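Similarities with probable monooxygenase (Photorhabdus luminescens, PDB 4HB9) binds flavin-adenine dinucleotide and is probably a flavin-dependent monooxygenase of the aromatic-ring-hydroxylase type. Local coordinates at residues A[28-33]-A[125-130]; A[83-88]-A[277-282]; A[69-74]-A[105-110]. All blocks are in the same frame, centred on the assembly; numbering follows the deposited sequence. Where two conformers were deposited one is given.

Contact 1: A[28-33]-A[125-130]. With FAD (flavin-adenine dinucleotide), chain B.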
loop_
_atom_site.group_PDB
_atom_site.type_symbol
_atom_site.label_atom_id
_atom_site.label_comp_id
_atom_site.label_asym_id
_atom_site.label_seq_id
_atom_site.Cartn_x
_atom_site.Cartn_y
_atom_site.Cartn_z
ATOM N N THR A 28 5.245 -21.553 -0.346
ATOM C CA THR A 28 5.093 -21.301 1.068
ATOM C C THR A 28 5.343 -19.815 1.343
ATOM O O THR A 28 6.223 -19.192 0.723
ATOM C CB THR A 28 6.108 -22.146 1.882
ATOM O OG1 THR A 28 5.952 -23.532 1.556
ATOM C CG2 THR A 28 5.907 -21.960 3.348
ATOM N N ILE A 29 4.561 -19.254 2.269
ATOM C CA ILE A 29 4.770 -17.899 2.727
ATOM C C ILE A 29 5.205 -17.910 4.162
ATOM O O ILE A 29 4.603 -18.582 4.983
ATOM C CB ILE A 29 3.472 -17.042 2.668
ATOM C CG1 ILE A 29 2.951 -16.909 1.235
ATOM C CG2 ILE A 29 3.734 -15.670 3.267
ATOM C CD1 ILE A 29 1.555 -16.317 1.175
ATOM N N TYR A 30 6.221 -17.124 4.477
ATOM C CA TYR A 30 6.691 -16.950 5.848
ATOM C C TYR A 30 6.390 -15.517 6.281
ATOM O O TYR A 30 6.858 -14.561 5.679
ATOM C CB TYR A 30 8.191 -17.269 5.964
ATOM C CG TYR A 30 8.524 -18.605 5.339
ATOM C CD1 TYR A 30 8.415 -19.797 6.072
ATOM C CD2 TYR A 30 8.891 -18.689 4.007
ATOM C CE1 TYR A 30 8.699 -21.025 5.480
ATOM C CE2 TYR A 30 9.169 -19.905 3.420
ATOM C CZ TYR A 30 9.082 -21.057 4.159
ATOM O OH TYR A 30 9.368 -22.253 3.536
ATOM N N GLU A 31 5.583 -15.401 7.325
ATOM C CA GLU A 31 5.069 -14.112 7.811
ATOM C C GLU A 31 5.470 -13.886 9.249
ATOM O O GLU A 31 5.314 -14.773 10.089
ATOM C CB GLU A 31 3.532 -14.076 7.675
ATOM C CG GLU A 31 2.850 -12.936 8.423
ATOM C CD GLU A 31 3.330 -11.553 7.977
ATOM O OE1 GLU A 31 3.407 -11.319 6.759
ATOM O OE2 GLU A 31 3.607 -10.704 8.853
ATOM N N ARG A 32 5.973 -12.684 9.542
ATOM C CA ARG A 32 6.466 -12.373 10.888
ATOM C C ARG A 32 5.350 -12.287 11.930
ATOM O O ARG A 32 5.562 -12.639 13.066
ATOM C CB ARG A 32 7.289 -11.093 10.911
ATOM C CG ARG A 32 6.498 -9.831 10.615
ATOM C CD ARG A 32 7.342 -8.582 10.731
ATOM N NE ARG A 32 6.560 -7.437 10.271
ATOM C CZ ARG A 32 7.019 -6.197 10.200
ATOM N NH1 ARG A 32 8.263 -5.918 10.584
ATOM N NH2 ARG A 32 6.220 -5.238 9.760
ATOM N N ASN A 33 4.171 -11.811 11.549
ATOM C CA ASN A 33 3.076 -11.679 12.503
ATOM C C ASN A 33 2.393 -12.992 12.819
ATOM O O ASN A 33 2.554 -14.009 12.108
ATOM C CB ASN A 33 2.059 -10.661 11.992
ATOM C CG ASN A 33 2.646 -9.257 11.847
ATOM O OD1 ASN A 33 2.301 -8.527 10.915
ATOM N ND2 ASN A 33 3.538 -8.880 12.746
ATOM N N THR A 125 -0.749 -22.550 3.739
ATOM C CA THR A 125 0.366 -22.010 2.946
ATOM C C THR A 125 1.193 -21.022 3.772
ATOM O O THR A 125 2.421 -20.938 3.613
ATOM C CB THR A 125 -0.159 -21.265 1.704
ATOM O OG1 THR A 125 -0.860 -22.181 0.869
ATOM C CG2 THR A 125 0.962 -20.612 0.881
ATOM N N ILE A 126 0.511 -20.233 4.607
ATOM C CA ILE A 126 1.169 -19.195 5.394
ATOM C C ILE A 126 1.700 -19.794 6.666
ATOM O O ILE A 126 0.953 -20.403 7.427
ATOM C CB ILE A 126 0.229 -18.048 5.763
ATOM C CG1 ILE A 126 -0.311 -17.403 4.496
ATOM C CG2 ILE A 126 0.969 -17.017 6.601
ATOM C CD1 ILE A 126 -1.494 -16.504 4.746
ATOM N N GLN A 127 3.000 -19.625 6.875
ATOM C CA GLN A 127 3.669 -20.024 8.105
ATOM C C GLN A 127 3.833 -18.771 8.946
ATOM O O GLN A 127 4.657 -17.891 8.639
ATOM C CB GLN A 127 5.037 -20.619 7.779
ATOM C CG GLN A 127 5.041 -21.540 6.568
ATOM C CD GLN A 127 4.049 -22.679 6.671
ATOM O OE1 GLN A 127 3.336 -23.021 5.687
ATOM N NE2 GLN A 127 4.008 -23.309 7.840
ATOM N N TRP A 128 3.046 -18.699 10.012
ATOM C CA TRP A 128 2.990 -17.530 10.867
ATOM C C TRP A 128 4.154 -17.544 11.835
ATOM O O TRP A 128 4.762 -18.587 12.046
ATOM C CB TRP A 128 1.664 -17.512 11.638
ATOM C CG TRP A 128 0.451 -17.546 10.747
ATOM C CD1 TRP A 128 -0.296 -18.635 10.429
ATOM C CD2 TRP A 128 -0.131 -16.437 10.052
ATOM N NE1 TRP A 128 -1.316 -18.277 9.579
ATOM C CE2 TRP A 128 -1.246 -16.928 9.344
ATOM C CE3 TRP A 128 0.191 -15.081 9.950
ATOM C CZ2 TRP A 128 -2.052 -16.106 8.534
ATOM C CZ3 TRP A 128 -0.640 -14.244 9.151
ATOM C CH2 TRP A 128 -1.736 -14.774 8.459
ATOM N N ASN A 129 4.468 -16.373 12.397
ATOM C CA ASN A 129 5.523 -16.208 13.398
ATOM C C ASN A 129 6.908 -16.599 12.897
ATOM O O ASN A 129 7.713 -17.159 13.629
ATOM C CB ASN A 129 5.185 -16.985 14.667
ATOM C CG ASN A 129 3.803 -16.651 15.192
ATOM O OD1 ASN A 129 3.581 -15.560 15.721
ATOM N ND2 ASN A 129 2.865 -17.579 15.037
ATOM N N LYS A 130 7.160 -16.292 11.638
ATOM C CA LYS A 130 8.390 -16.612 10.976
ATOM C C LYS A 130 8.986 -15.304 10.485
ATOM O O LYS A 130 8.590 -14.777 9.433
ATOM C CB LYS A 130 8.107 -17.567 9.816
ATOM C CG LYS A 130 7.667 -18.948 10.272
ATOM C CD LYS A 130 8.904 -19.802 10.526
ATOM C CE LYS A 130 8.638 -21.040 11.341
ATOM N NZ LYS A 130 9.841 -21.925 11.236
HETATM P PA FAD B . 2.716 -5.219 2.872
HETATM O O1A FAD B . 1.289 -5.348 2.408
HETATM O O2A FAD B . 3.221 -4.193 3.828
HETATM O O5B FAD B . 3.194 -6.658 3.385
HETATM C C5B FAD B . 4.489 -6.883 3.910
HETATM C C4B FAD B . 4.356 -8.126 4.768
HETATM O O4B FAD B . 5.674 -8.599 5.100
HETATM C C3B FAD B . 3.597 -7.885 6.087
HETATM O O3B FAD B . 2.633 -8.910 6.334
HETATM C C2B FAD B . 4.718 -7.900 7.107
HETATM O O2B FAD B . 4.346 -8.303 8.412
HETATM C C1B FAD B . 5.681 -8.914 6.474
HETATM N N9A FAD B . 7.075 -8.839 6.916
HETATM C C8A FAD B . 7.849 -7.728 7.036
HETATM N N7A FAD B . 9.121 -8.056 7.404
HETATM C C5A FAD B . 9.142 -9.401 7.525
HETATM C C6A FAD B . 10.178 -10.382 7.901
HETATM N N6A FAD B . 11.400 -9.902 8.226
HETATM N N1A FAD B . 9.842 -11.688 7.937
HETATM C C2A FAD B . 8.603 -12.108 7.590
HETATM N N3A FAD B . 7.605 -11.276 7.233
HETATM C C4A FAD B . 7.821 -9.920 7.183
HETATM N N1 FAD B . -2.244 1.418 -2.023
HETATM C C2 FAD B . -3.084 1.507 -3.079
HETATM O O2 FAD B . -2.804 0.952 -4.198
HETATM N N3 FAD B . -4.244 2.181 -2.963
HETATM C C4 FAD B . -4.634 2.842 -1.869
HETATM O O4 FAD B . -5.735 3.455 -1.854
HETATM C C4X FAD B . -3.756 2.827 -0.696
HETATM N N5 FAD B . -4.080 3.460 0.468
HETATM C C5X FAD B . -3.225 3.419 1.515
HETATM C C6 FAD B . -3.528 4.080 2.700
HETATM C C7 FAD B . -2.665 4.044 3.797
HETATM C C7M FAD B . -2.998 4.765 5.090
HETATM C C8 FAD B . -1.397 3.301 3.699
HETATM C C8M FAD B . -0.446 3.233 4.874
HETATM C C9 FAD B . -1.087 2.637 2.516
HETATM C C9A FAD B . -1.942 2.658 1.414
HETATM N N10 FAD B . -1.619 1.984 0.215
HETATM C C10 FAD B . -2.499 2.055 -0.859
HETATM C "C1'" FAD B . -0.347 1.257 0.034
HETATM C "C2'" FAD B . -0.465 -0.240 0.310
HETATM O "O2'" FAD B . -1.099 -0.482 1.555
HETATM C "C3'" FAD B . 0.934 -0.852 0.327
HETATM O "O3'" FAD B . 1.681 -0.312 -0.762
HETATM C "C4'" FAD B . 0.858 -2.365 0.172
HETATM O "O4'" FAD B . 0.514 -2.909 1.433
HETATM C "C5'" FAD B . 2.171 -2.968 -0.278
HETATM O "O5'" FAD B . 1.974 -4.363 -0.381
HETATM P P FAD B . 3.202 -5.321 0.025
HETATM O O1P FAD B . 2.638 -6.716 -0.098
HETATM O O2P FAD B . 4.419 -4.911 -0.761
HETATM O O3P FAD B . 3.603 -5.015 1.549
#
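T28 lays its methyl CG2 across the side chain of Q127, with CG2 3.4 Å from Q127 CG; its hydroxyl is taken by H3. At I29 the parallel pairing begins: its N gives a nearly straight bond to T125 O from above the carbonyl plane, and its O receives Q127 N almost along the C=O axis at 2.7 Å. The isoleucines I29 and I126 lie side by side on one sheet face, I29 CD1 4.0 Å from I126 CG1. Y30 leaves by the other face next to Q127, while K130 CG reaches the edge of the phenol ring. Strand 26-30 is the second beta-strand of the Rossmann-type FAD-binding fold, and 126-127 is the outermost strand beside it. E31 follows and is the acidic residue that takes the adenosine ribose in such folds. Its CG stands anti to the backbone N (chi1 167°) and the bend at chi2 turns the carboxylate onto the sugar: OE1 accepts from FAD O3B and OE2 from FAD O2B, each at 2.6 Å. A9 N also donates to OE1, and N33 N reaches OE2 on its anti lone pair, so both oxygens are gripped twice, which probably favours the ionised form. E31 CG comes within 3.7 Å of W128 CE3, and I126 CG2 sits over the centre of one indole face. The backbone continues the pairing, E31 N to Q127 O and K130 N to E31 O. R32 runs extended from CG along the cofactor, NE donating to FAD O2B at 3.0 Å with FAD C8A over one guanidinium face. N33 O accepts from N129 N and lies in plane at the W128 ring edge, 3.4 Å from CE3.

Contact 2: A[83-88]-A[277-282]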
loop_
_atom_site.group_PDB
_atom_site.type_symbol
_atom_site.label_atom_id
_atom_site.label_comp_id
_atom_site.label_asym_id
_atom_site.label_seq_id
_atom_site.Cartn_x
_atom_site.Cartn_y
_atom_site.Cartn_z
ATOM N N GLU A 83 -8.951 27.685 -1.087
ATOM C CA GLU A 83 -9.220 27.452 0.324
ATOM C C GLU A 83 -10.459 28.222 0.833
ATOM O O GLU A 83 -10.768 28.185 2.013
ATOM C CB GLU A 83 -7.984 27.775 1.146
ATOM C CG GLU A 83 -7.740 29.246 1.446
ATOM C CD GLU A 83 -7.234 30.073 0.269
ATOM O OE1 GLU A 83 -7.251 29.643 -0.911
ATOM O OE2 GLU A 83 -6.839 31.214 0.543
ATOM N N ARG A 84 -11.146 28.930 -0.055
ATOM C CA ARG A 84 -12.336 29.701 0.322
ATOM C C ARG A 84 -13.538 29.147 -0.449
ATOM O O ARG A 84 -14.433 29.888 -0.822
ATOM C CB ARG A 84 -12.129 31.198 0.040
ATOM C CG ARG A 84 -10.952 31.846 0.759
ATOM C CD ARG A 84 -11.236 32.181 2.218
ATOM N NE ARG A 84 -12.143 33.323 2.376
ATOM C CZ ARG A 84 -12.460 33.906 3.541
ATOM N NH1 ARG A 84 -11.937 33.501 4.695
ATOM N NH2 ARG A 84 -13.299 34.926 3.548
HETATM N N MSE A 85 -13.495 27.835 -0.684
HETATM C CA MSE A 85 -14.624 27.141 -1.309
HETATM C C MSE A 85 -14.930 27.522 -2.744
HETATM O O MSE A 85 -16.029 27.223 -3.221
HETATM C CB MSE A 85 -15.865 27.422 -0.442
HETATM C CG MSE A 85 -16.757 26.197 -0.262
HETATM SE SE MSE A 85 -18.427 26.713 0.656
HETATM C CE MSE A 85 -18.543 28.587 0.058
ATOM N N ARG A 86 -14.023 28.210 -3.427
ATOM C CA ARG A 86 -14.245 28.558 -4.834
ATOM C C ARG A 86 -13.765 27.411 -5.739
ATOM O O ARG A 86 -12.581 27.064 -5.731
ATOM C CB ARG A 86 -13.511 29.853 -5.205
ATOM C CG ARG A 86 -13.925 30.423 -6.566
ATOM C CD ARG A 86 -13.466 31.866 -6.785
ATOM N NE ARG A 86 -12.031 31.963 -7.072
ATOM C CZ ARG A 86 -11.452 31.612 -8.227
ATOM N NH1 ARG A 86 -12.169 31.128 -9.243
ATOM N NH2 ARG A 86 -10.136 31.741 -8.369
ATOM N N LEU A 87 -14.687 26.838 -6.516
ATOM C CA LEU A 87 -14.363 25.810 -7.497
ATOM C C LEU A 87 -13.400 26.354 -8.547
ATOM O O LEU A 87 -13.689 27.370 -9.180
ATOM C CB LEU A 87 -15.641 25.288 -8.167
ATOM C CG LEU A 87 -15.509 24.088 -9.107
ATOM C CD1 LEU A 87 -14.927 22.873 -8.399
ATOM C CD2 LEU A 87 -16.850 23.724 -9.732
ATOM N N LEU A 88 -12.253 25.690 -8.715
ATOM C CA LEU A 88 -11.232 26.077 -9.713
ATOM C C LEU A 88 -11.325 25.259 -10.994
ATOM O O LEU A 88 -11.161 25.785 -12.095
ATOM C CB LEU A 88 -9.824 25.874 -9.165
ATOM C CG LEU A 88 -9.452 26.554 -7.861
ATOM C CD1 LEU A 88 -8.002 26.246 -7.554
ATOM C CD2 LEU A 88 -9.675 28.058 -7.952
ATOM N N SER A 277 -8.269 30.753 8.273
ATOM C CA SER A 277 -8.898 31.498 7.166
ATOM C C SER A 277 -9.508 30.590 6.115
ATOM O O SER A 277 -10.317 31.043 5.313
ATOM C CB SER A 277 -7.960 32.547 6.523
ATOM O OG SER A 277 -7.150 31.999 5.486
ATOM N N TRP A 278 -9.172 29.301 6.111
ATOM C CA TRP A 278 -9.764 28.411 5.119
ATOM C C TRP A 278 -11.222 28.160 5.496
ATOM O O TRP A 278 -11.645 28.372 6.640
ATOM C CB TRP A 278 -9.047 27.050 5.024
ATOM C CG TRP A 278 -7.612 27.068 4.678
ATOM C CD1 TRP A 278 -6.739 28.109 4.765
ATOM C CD2 TRP A 278 -6.854 25.944 4.213
ATOM N NE1 TRP A 278 -5.481 27.700 4.369
ATOM C CE2 TRP A 278 -5.529 26.371 4.046
ATOM C CE3 TRP A 278 -7.179 24.616 3.925
ATOM C CZ2 TRP A 278 -4.518 25.517 3.579
ATOM C CZ3 TRP A 278 -6.181 23.763 3.485
ATOM C CH2 TRP A 278 -4.868 24.217 3.314
ATOM N N ASP A 279 -11.962 27.630 4.543
ATOM C CA ASP A 279 -13.378 27.430 4.711
ATOM C C ASP A 279 -13.743 26.594 5.938
ATOM O O ASP A 279 -13.113 25.562 6.215
ATOM C CB ASP A 279 -13.974 26.781 3.490
ATOM C CG ASP A 279 -15.481 26.898 3.464
ATOM O OD1 ASP A 279 -15.983 27.992 3.076
ATOM O OD2 ASP A 279 -16.141 25.904 3.827
ATOM N N PRO A 280 -14.777 27.030 6.678
ATOM C CA PRO A 280 -15.175 26.328 7.895
ATOM C C PRO A 280 -15.454 24.827 7.742
ATOM O O PRO A 280 -15.243 24.090 8.681
ATOM C CB PRO A 280 -16.457 27.063 8.313
ATOM C CG PRO A 280 -16.254 28.457 7.831
ATOM C CD PRO A 280 -15.484 28.317 6.531
ATOM N N SER A 281 -15.938 24.389 6.582
ATOM C CA SER A 281 -16.231 22.959 6.349
ATOM C C SER A 281 -14.980 22.096 6.497
ATOM O O SER A 281 -15.019 20.963 7.003
ATOM C CB SER A 281 -16.853 22.771 4.964
ATOM O OG SER A 281 -15.973 23.225 3.921
ATOM N N LEU A 282 -13.847 22.668 6.110
ATOM C CA LEU A 282 -12.573 21.975 6.216
ATOM C C LEU A 282 -12.207 21.860 7.674
ATOM O O LEU A 282 -11.717 20.824 8.113
ATOM C CB LEU A 282 -11.507 22.716 5.425
ATOM C CG LEU A 282 -11.864 22.808 3.949
ATOM C CD1 LEU A 282 -10.952 23.780 3.206
ATOM C CD2 LEU A 282 -11.859 21.439 3.292
HETATM O O HOH W 1 -7.938 33.111 2.486
#
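One face of the W278 indole carries E83: CB stands over the five-membered ring, 3.7 Å from its centroid and 13° off the normal, a CH-pi contact. E83 CG follows toward the rim, 3.6 Å from W278 CD1. With CG in the crowded position between backbone N and carbonyl carbon and the chain bent at chi2, the carboxylate is carried away from the ring, its plane 66° from the indole. There OE2 accepts a hydrogen bond from a water that also donates, at longer range, to S277 OG, and S277 OG itself lies in plane at the indole edge. I212 and L220 of the mixed sheet also touch W278. The R84 guanidinium has S277 O at its edge: NH1 donates in its own plane to a lone pair of that carbonyl at 3.0 Å, reached by bends at chi2 and chi3 that fold the arginine back over the other segment. The backbones also join directly: D279 N donates to E83 O at 2.9 Å, nearly along the C=O axis though bent at the hydrogen. Selenomethionine M85 crosses D279 obliquely, with CB 3.6 Å and SE 3.7 Å from D279 OD1. The other carboxylate oxygen, D279 OD2, is held by S281 alone among the two segments: the hydroxyl OG donates on the anti lone pair at 2.7 Å, and the backbone N comes from above the carboxylate plane. That bond from S281 N makes D279 the N-cap of helix 280-287, a capped helix start packed against the loop that joins antiparallel strands 79-81 and 87-89 at the edge of the mixed sheet, away from the flavin site.

Contact 3: A[69-74]-A[105-110]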
loop_
_atom_site.group_PDB
_atom_site.type_symbol
_atom_site.label_atom_id
_atom_site.label_comp_id
_atom_site.label_asym_id
_atom_site.label_seq_id
_atom_site.Cartn_x
_atom_site.Cartn_y
_atom_site.Cartn_z
ATOM N N GLU A 69 -18.209 -8.517 -3.542
ATOM C CA GLU A 69 -19.221 -8.288 -2.503
ATOM C C GLU A 69 -18.799 -7.207 -1.487
ATOM O O GLU A 69 -19.617 -6.385 -1.072
ATOM C CB GLU A 69 -19.530 -9.605 -1.808
ATOM C CG GLU A 69 -20.473 -9.543 -0.616
ATOM C CD GLU A 69 -21.881 -9.090 -0.942
ATOM O OE1 GLU A 69 -22.314 -9.221 -2.108
ATOM O OE2 GLU A 69 -22.574 -8.611 -0.002
ATOM N N ALA A 70 -17.524 -7.213 -1.087
ATOM C CA ALA A 70 -17.058 -6.304 -0.041
ATOM C C ALA A 70 -16.718 -4.906 -0.556
ATOM O O ALA A 70 -16.824 -3.930 0.194
ATOM C CB ALA A 70 -15.859 -6.896 0.682
ATOM N N SER A 71 -16.310 -4.797 -1.814
ATOM C CA SER A 71 -15.899 -3.525 -2.347
ATOM C C SER A 71 -17.109 -2.680 -2.759
ATOM O O SER A 71 -18.220 -3.188 -2.800
ATOM C CB SER A 71 -14.914 -3.718 -3.508
ATOM O OG SER A 71 -15.508 -4.403 -4.594
ATOM N N ARG A 72 -16.857 -1.394 -2.998
ATOM C CA ARG A 72 -17.819 -0.424 -3.521
ATOM C C ARG A 72 -17.085 0.426 -4.561
ATOM O O ARG A 72 -15.850 0.533 -4.532
ATOM C CB ARG A 72 -18.348 0.467 -2.397
ATOM C CG ARG A 72 -19.054 -0.303 -1.290
ATOM C CD ARG A 72 -20.365 -0.923 -1.753
ATOM N NE ARG A 72 -21.170 -1.337 -0.595
ATOM C CZ ARG A 72 -20.937 -2.410 0.147
ATOM N NH1 ARG A 72 -19.920 -3.238 -0.133
ATOM N NH2 ARG A 72 -21.719 -2.679 1.172
ATOM N N TYR A 73 -17.827 1.012 -5.487
ATOM C CA TYR A 73 -17.241 1.953 -6.460
ATOM C C TYR A 73 -16.865 3.285 -5.810
ATOM O O TYR A 73 -17.593 3.807 -4.969
ATOM C CB TYR A 73 -18.197 2.195 -7.614
ATOM C CG TYR A 73 -18.525 0.941 -8.379
ATOM C CD1 TYR A 73 -17.551 0.278 -9.135
ATOM C CD2 TYR A 73 -19.804 0.404 -8.335
ATOM C CE1 TYR A 73 -17.854 -0.883 -9.830
ATOM C CE2 TYR A 73 -20.117 -0.753 -9.024
ATOM C CZ TYR A 73 -19.144 -1.391 -9.768
ATOM O OH TYR A 73 -19.495 -2.537 -10.441
ATOM N N ILE A 74 -15.697 3.808 -6.173
ATOM C CA ILE A 74 -15.251 5.126 -5.732
ATOM C C ILE A 74 -14.887 5.887 -6.998
ATOM O O ILE A 74 -14.458 5.293 -7.998
ATOM C CB ILE A 74 -14.097 5.066 -4.693
ATOM C CG1 ILE A 74 -13.676 6.461 -4.205
ATOM C CG2 ILE A 74 -12.864 4.374 -5.242
ATOM C CD1 ILE A 74 -14.731 7.203 -3.403
ATOM N N GLN A 105 -13.151 5.181 -12.411
ATOM C CA GLN A 105 -14.010 4.485 -11.443
ATOM C C GLN A 105 -13.291 3.312 -10.761
ATOM O O GLN A 105 -13.188 2.228 -11.327
ATOM C CB GLN A 105 -15.273 3.971 -12.131
ATOM C CG GLN A 105 -16.372 3.546 -11.167
ATOM C CD GLN A 105 -17.271 4.697 -10.742
ATOM O OE1 GLN A 105 -16.827 5.843 -10.614
ATOM N NE2 GLN A 105 -18.547 4.396 -10.516
ATOM N N ARG A 106 -12.829 3.529 -9.535
ATOM C CA ARG A 106 -12.050 2.524 -8.814
ATOM C C ARG A 106 -12.925 1.690 -7.875
ATOM O O ARG A 106 -14.119 1.971 -7.712
ATOM C CB ARG A 106 -10.932 3.227 -8.047
ATOM C CG ARG A 106 -9.738 3.560 -8.937
ATOM C CD ARG A 106 -9.057 4.859 -8.558
ATOM N NE ARG A 106 -7.815 5.051 -9.313
ATOM C CZ ARG A 106 -7.741 5.360 -10.612
ATOM N NH1 ARG A 106 -8.837 5.511 -11.351
ATOM N NH2 ARG A 106 -6.550 5.509 -11.188
ATOM N N LEU A 107 -12.317 0.678 -7.253
ATOM C CA LEU A 107 -12.978 -0.127 -6.250
ATOM C C LEU A 107 -12.399 0.182 -4.880
ATOM O O LEU A 107 -11.186 0.160 -4.687
ATOM C CB LEU A 107 -12.817 -1.601 -6.587
ATOM C CG LEU A 107 -13.558 -1.981 -7.871
ATOM C CD1 LEU A 107 -13.080 -3.324 -8.398
ATOM C CD2 LEU A 107 -15.045 -2.013 -7.603
ATOM N N SER A 108 -13.273 0.433 -3.931
ATOM C CA SER A 108 -12.885 0.850 -2.607
ATOM C C SER A 108 -13.192 -0.275 -1.632
ATOM O O SER A 108 -14.274 -0.831 -1.650
ATOM C CB SER A 108 -13.621 2.149 -2.244
ATOM O OG SER A 108 -13.357 2.522 -0.909
ATOM N N ILE A 109 -12.203 -0.657 -0.832
ATOM C CA ILE A 109 -12.367 -1.720 0.157
ATOM C C ILE A 109 -11.516 -1.391 1.389
ATOM O O ILE A 109 -10.558 -0.624 1.296
ATOM C CB ILE A 109 -12.003 -3.090 -0.465
ATOM C CG1 ILE A 109 -12.397 -4.252 0.467
ATOM C CG2 ILE A 109 -10.545 -3.076 -0.909
ATOM C CD1 ILE A 109 -12.325 -5.638 -0.166
ATOM N N SER A 110 -11.866 -1.930 2.558
ATOM C CA SER A 110 -11.018 -1.718 3.715
ATOM C C SER A 110 -9.796 -2.608 3.560
ATOM O O SER A 110 -9.871 -3.672 2.945
ATOM C CB SER A 110 -11.733 -2.040 5.034
ATOM O OG SER A 110 -12.069 -3.411 5.104
#
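Y73 and L107 stand side by side on one face of the sheet, pointing the same way, with Y73 CD1 3.7 Å from L107 CD2. Q105 crosses the tyrosine at about a right angle, but it is poorly ordered in the crystal and the placement of its amide is uncertain. On the opposite face I74 puts CG1 anti to its backbone N (chi1 -178°), leaving CG2 in the crowded position, where it wedges between two neighbours: R106 CB at 3.6 Å and S108 CB at 3.8 Å. H46, an FAD-binding residue of strand 44-47, touches both I74 and S108 on this side. Strand 106-110 is the middle of a three-stranded antiparallel sheet, flanked by 44-47 and by 72-74, next to the cofactor. R72 and S108 form one hydrogen-bonded pair, with S108 N donating to R72 O at 2.6 Å nearly along the C=O axis; I74 and R106 form the next, and Y73 and L107 face each other between them without such bonds. Where helix 61-70 ends, A70 CB meets I109 CD1 at 3.8 Å. S71, the first residue to leave the helix, turns OG back to F67 O while its CA approaches S108 O at 3.2 Å. The R72 side chain, bent at chi2, folds back too, NH1 donating to S71 O from above that carbonyl's plane.

How the contacts relate
Contacts 1 and 3 both tie strands together, but the first is parallel pairing at the margin of the Rossmann-type sheet and the second antiparallel pairing in a small sheet. Contact 2 pairs no strands: a loop meets a helix start through two direct hydrogen bonds, a CH-pi contact and a water. All three are partly buried, each mixing buried and exposed residues; contact 3 lies nearest the chain's centre and contact 2 farthest out, its centre about 30 Å from that of the chain. Only contact 1 touches FAD directly, with charged and polar groups on the ribose; contact 3 lies one layer back, its I74 and S108 touching the FAD-binding H46. Contacts 1 and 2 are on opposite sides of the chain's centre.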